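Local atomic coordinates of ganglioside-induced differentiation-associated protein 2 (Homo sapiens, PDB entry 4UML), a protein that is of uncertain molecular function but carries an amino-terminal macro domain, a fold that in many relatives binds ADP-ribose, and probably acts in signalling. Residues 175-179 with 180-184; 186-189 with 190-194. All coordinates share one frame; numbering follows the deposited sequence.

Contact 1 (175-179 with 180-184)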
# COMPACT_ATOMS: atom_id res chain seq x y z
N ARG A 175 -14.91 -5.33 1.74
CA ARG A 175 -15.52 -4.24 0.96
C ARG A 175 -15.81 -4.66 -0.47
O ARG A 175 -16.38 -3.89 -1.25
CB ARG A 175 -14.70 -2.94 1.03
CG ARG A 175 -15.19 -2.07 2.16
CD ARG A 175 -14.38 -0.82 2.47
NE ARG A 175 -14.88 -0.22 3.70
CZ ARG A 175 -15.34 1.03 3.86
NH1 ARG A 175 -15.35 1.93 2.88
NH2 ARG A 175 -15.81 1.39 5.05
N GLY A 176 -15.36 -5.86 -0.83
CA GLY A 176 -15.78 -6.55 -2.05
C GLY A 176 -15.27 -6.12 -3.41
O GLY A 176 -15.84 -6.51 -4.45
N TYR A 177 -14.20 -5.33 -3.45
CA TYR A 177 -13.69 -4.90 -4.73
C TYR A 177 -13.20 -6.16 -5.44
O TYR A 177 -12.50 -6.93 -4.82
CB TYR A 177 -12.53 -3.90 -4.57
CG TYR A 177 -12.43 -2.96 -5.73
CD1 TYR A 177 -12.18 -3.42 -7.01
CD2 TYR A 177 -12.54 -1.58 -5.54
CE1 TYR A 177 -12.10 -2.56 -8.09
CE2 TYR A 177 -12.47 -0.70 -6.61
CZ TYR A 177 -12.25 -1.18 -7.87
OH TYR A 177 -12.19 -0.32 -8.93
N PRO A 178 -13.57 -6.37 -6.72
CA PRO A 178 -13.00 -7.49 -7.47
C PRO A 178 -11.48 -7.43 -7.52
O PRO A 178 -10.91 -6.43 -7.96
CB PRO A 178 -13.60 -7.31 -8.85
CG PRO A 178 -14.94 -6.73 -8.58
CD PRO A 178 -14.70 -5.76 -7.44
N LEU A 179 -10.83 -8.51 -7.10
CA LEU A 179 -9.42 -8.48 -6.77
C LEU A 179 -8.54 -8.14 -7.94
O LEU A 179 -7.62 -7.35 -7.83
CB LEU A 179 -9.00 -9.80 -6.14
CG LEU A 179 -7.50 -9.97 -5.85
CD1 LEU A 179 -7.02 -8.91 -4.86
CD2 LEU A 179 -7.26 -11.38 -5.33
N GLU A 180 -8.85 -8.71 -9.09
CA GLU A 180 -8.00 -8.53 -10.21
C GLU A 180 -8.08 -7.09 -10.74
O GLU A 180 -7.05 -6.48 -11.02
CB GLU A 180 -8.35 -9.54 -11.29
CG GLU A 180 -7.32 -9.62 -12.39
CD GLU A 180 -7.10 -11.05 -12.89
OE1 GLU A 180 -7.49 -12.05 -12.22
OE2 GLU A 180 -6.50 -11.15 -13.97
N ASP A 181 -9.30 -6.57 -10.88
CA ASP A 181 -9.50 -5.16 -11.22
C ASP A 181 -8.76 -4.25 -10.26
O ASP A 181 -8.10 -3.33 -10.68
CB ASP A 181 -10.99 -4.80 -11.16
CG ASP A 181 -11.79 -5.44 -12.27
OD1 ASP A 181 -11.23 -5.72 -13.35
OD2 ASP A 181 -13.01 -5.64 -12.05
N ALA A 182 -8.89 -4.51 -8.97
CA ALA A 182 -8.26 -3.70 -7.94
C ALA A 182 -6.75 -3.67 -8.09
O ALA A 182 -6.12 -2.63 -7.93
CB ALA A 182 -8.60 -4.22 -6.56
N THR A 183 -6.18 -4.83 -8.37
CA THR A 183 -4.74 -4.99 -8.53
C THR A 183 -4.21 -4.25 -9.75
O THR A 183 -3.12 -3.67 -9.69
CB THR A 183 -4.35 -6.49 -8.58
OG1 THR A 183 -4.85 -7.16 -7.41
CG2 THR A 183 -2.88 -6.63 -8.60
N HIS A 184 -4.97 -4.18 -10.83
CA HIS A 184 -4.56 -3.34 -11.95
C HIS A 184 -4.42 -1.90 -11.54
O HIS A 184 -3.47 -1.23 -11.92
CB HIS A 184 -5.57 -3.35 -13.08
CG HIS A 184 -5.51 -4.56 -13.94
ND1 HIS A 184 -4.57 -4.71 -14.93
CD2 HIS A 184 -6.28 -5.67 -13.96
CE1 HIS A 184 -4.77 -5.86 -15.55
NE2 HIS A 184 -5.79 -6.47 -14.96
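Thr183 and Leu179 are joined twice at the start of helix 179-197. The carbonyl oxygen of Leu179 takes the amide N of Thr183 at 3.0 Å and also its hydroxyl, with OG1 of Thr183 2.8 Å from O of Leu179. The two donors arrive from opposite faces of the carbonyl plane, the hydroxyl 36° above it. With OG1 placed beside its own backbone N (chi1 -55°), the hydroxyl points back to the carbonyl one turn earlier. Alongside, Ala182 N donates to Pro178 O at 3.0 Å, a bond that starts the helical ladder. Tyr177 lies against this first turn: its CD1 is 3.7 Å from CB of Ala182, while CB of Asp181 meets the ring edge in plane, 4.0 Å from CE1 of Tyr177. The Asp181 carboxylate is turned 79° from that ring, and its OD2 lies 3.7 Å from CB of Pro178. Further out, Tyr177 packs on helix 139-159 through Ala142 and Leu146, Thr183 faces helix 210-223, and Glu180 forms a salt bridge with Lys218. Pro178 holds the N-cap position where the loop after strand 164-167 enters helix 179-197, the helix of a beta-alpha-beta crossover to strand 203-208 in the macro domain.

Contact 2 (186-189 with 190-194)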
# COMPACT_ATOMS: atom_id res chain seq x y z
N ALA A 186 -3.91 -0.67 -8.47
CA ALA A 186 -2.79 -0.52 -7.55
C ALA A 186 -1.45 -0.45 -8.33
O ALA A 186 -0.66 0.48 -8.15
CB ALA A 186 -2.77 -1.67 -6.56
N LEU A 187 -1.21 -1.42 -9.19
CA LEU A 187 0.07 -1.48 -9.90
C LEU A 187 0.25 -0.35 -10.90
O LEU A 187 1.33 0.23 -11.01
CB LEU A 187 0.23 -2.84 -10.58
CG LEU A 187 0.21 -4.04 -9.64
CD1 LEU A 187 0.36 -5.31 -10.43
CD2 LEU A 187 1.32 -3.90 -8.62
N ARG A 188 -0.81 -0.05 -11.65
CA ARG A 188 -0.74 1.03 -12.64
C ARG A 188 -0.42 2.37 -11.98
O ARG A 188 0.45 3.14 -12.42
CB ARG A 188 -2.07 1.09 -13.40
CG ARG A 188 -2.10 2.10 -14.54
CD ARG A 188 -3.43 1.98 -15.28
NE ARG A 188 -4.50 2.48 -14.41
CZ ARG A 188 -5.74 1.99 -14.34
NH1 ARG A 188 -6.12 0.98 -15.10
NH2 ARG A 188 -6.60 2.55 -13.50
N THR A 189 -1.08 2.64 -10.87
CA THR A 189 -0.89 3.90 -10.16
C THR A 189 0.53 4.03 -9.61
O THR A 189 1.19 5.11 -9.69
CB THR A 189 -1.92 4.03 -9.01
OG1 THR A 189 -3.23 3.83 -9.54
CG2 THR A 189 -1.81 5.35 -8.31
N VAL A 190 1.04 2.96 -9.03
CA VAL A 190 2.39 3.01 -8.50
C VAL A 190 3.41 3.12 -9.65
O VAL A 190 4.40 3.82 -9.53
CB VAL A 190 2.70 1.78 -7.60
CG1 VAL A 190 4.17 1.68 -7.28
CG2 VAL A 190 1.90 1.83 -6.31
N ARG A 191 3.17 2.38 -10.73
CA ARG A 191 4.07 2.46 -11.90
C ARG A 191 4.21 3.92 -12.35
O ARG A 191 5.32 4.45 -12.41
CB ARG A 191 3.61 1.55 -13.03
CG ARG A 191 4.28 1.81 -14.37
CD ARG A 191 5.76 1.48 -14.30
NE ARG A 191 6.55 2.00 -15.43
CZ ARG A 191 7.38 1.29 -16.20
NH1 ARG A 191 7.55 -0.03 -16.07
NH2 ARG A 191 8.05 1.92 -17.16
N ARG A 192 3.08 4.56 -12.60
CA ARG A 192 3.06 5.89 -13.17
C ARG A 192 3.64 6.90 -12.23
O ARG A 192 4.34 7.84 -12.66
CB ARG A 192 1.64 6.28 -13.56
CG ARG A 192 1.13 5.44 -14.72
CD ARG A 192 -0.30 5.76 -15.07
NE ARG A 192 -0.70 5.07 -16.30
CZ ARG A 192 -1.97 4.87 -16.70
NH1 ARG A 192 -2.99 5.30 -15.97
NH2 ARG A 192 -2.21 4.23 -17.84
N PHE A 193 3.40 6.71 -10.95
CA PHE A 193 3.99 7.60 -9.96
C PHE A 193 5.49 7.40 -9.88
O PHE A 193 6.24 8.36 -9.69
CB PHE A 193 3.38 7.35 -8.57
CG PHE A 193 4.07 8.08 -7.46
CD1 PHE A 193 5.16 7.51 -6.82
CD2 PHE A 193 3.60 9.32 -7.04
CE1 PHE A 193 5.79 8.18 -5.78
CE2 PHE A 193 4.23 10.00 -6.00
CZ PHE A 193 5.33 9.42 -5.37
N LEU A 194 5.96 6.16 -9.95
CA LEU A 194 7.38 5.95 -9.82
C LEU A 194 8.14 6.47 -11.06
O LEU A 194 9.28 6.90 -10.94
CB LEU A 194 7.70 4.48 -9.59
CG LEU A 194 7.47 3.91 -8.19
CD1 LEU A 194 7.69 2.41 -8.19
CD2 LEU A 194 8.40 4.56 -7.19
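Ala186 and Val190 open this run of helix 179-197: Val190 N donates to Ala186 O at 3.1 Å, and CG2 of Val190, anti to its own carbonyl carbon and beside the backbone N, lies 3.4 Å from the same Ala186 oxygen. Leu187 follows with the short bond of the series, its O 2.8 Å from Arg191 N, while its side chain packs on Leu219 and Leu220 of helix 210-223 and on Phe206. Arg188 carries the side-chain contact. Its backbone O receives Arg192 N, and the two side chains run next to each other, pointing the same way. CG of Arg188 lies over the centre of one face of the Arg192 guanidinium, 3.5 Å from CZ of Arg192, and CD of Arg188 is 3.4 Å from NH1 of Arg192. A bend at chi3 (70°) then leads the Arg188 guanidinium off, with its plane 26° from that of Arg192. Thr189 O accepts Phe193 N at 3.0 Å, and its hydroxyl bonds to Ile185 O one turn back. Arg191 instead sends its guanidinium to Glu195, Leu48 O and Tyr223 O. NE of Arg188 and NH1 of Arg192 are 3.6 Å apart; methylenes lie on the Arg192 face, and solvent probably screens the remaining repulsion.

Overall arrangement
Contacts 1 and 2 follow each other along helix 179-197, with centres about 15 Å apart; residues 175-184 form its entry and 186-194 its middle and later turns. Beyond the chain that joins them they do not touch, but both lie between the same neighbours, helices 139-159 and 210-223. Against the first of these, Ala182 of contact 1 packs on Leu146, Ala186 of contact 2 on Tyr150 and Phe193 on Leu154. On the side of helix 210-223, the hydroxyl of Tyr223 bonds to His184, while the same residue touches the side chains of Leu187 and Arg188. Contact 2 also reaches strand 203-208 through Val190, within the beta-alpha-beta unit that starts at strand 164-167.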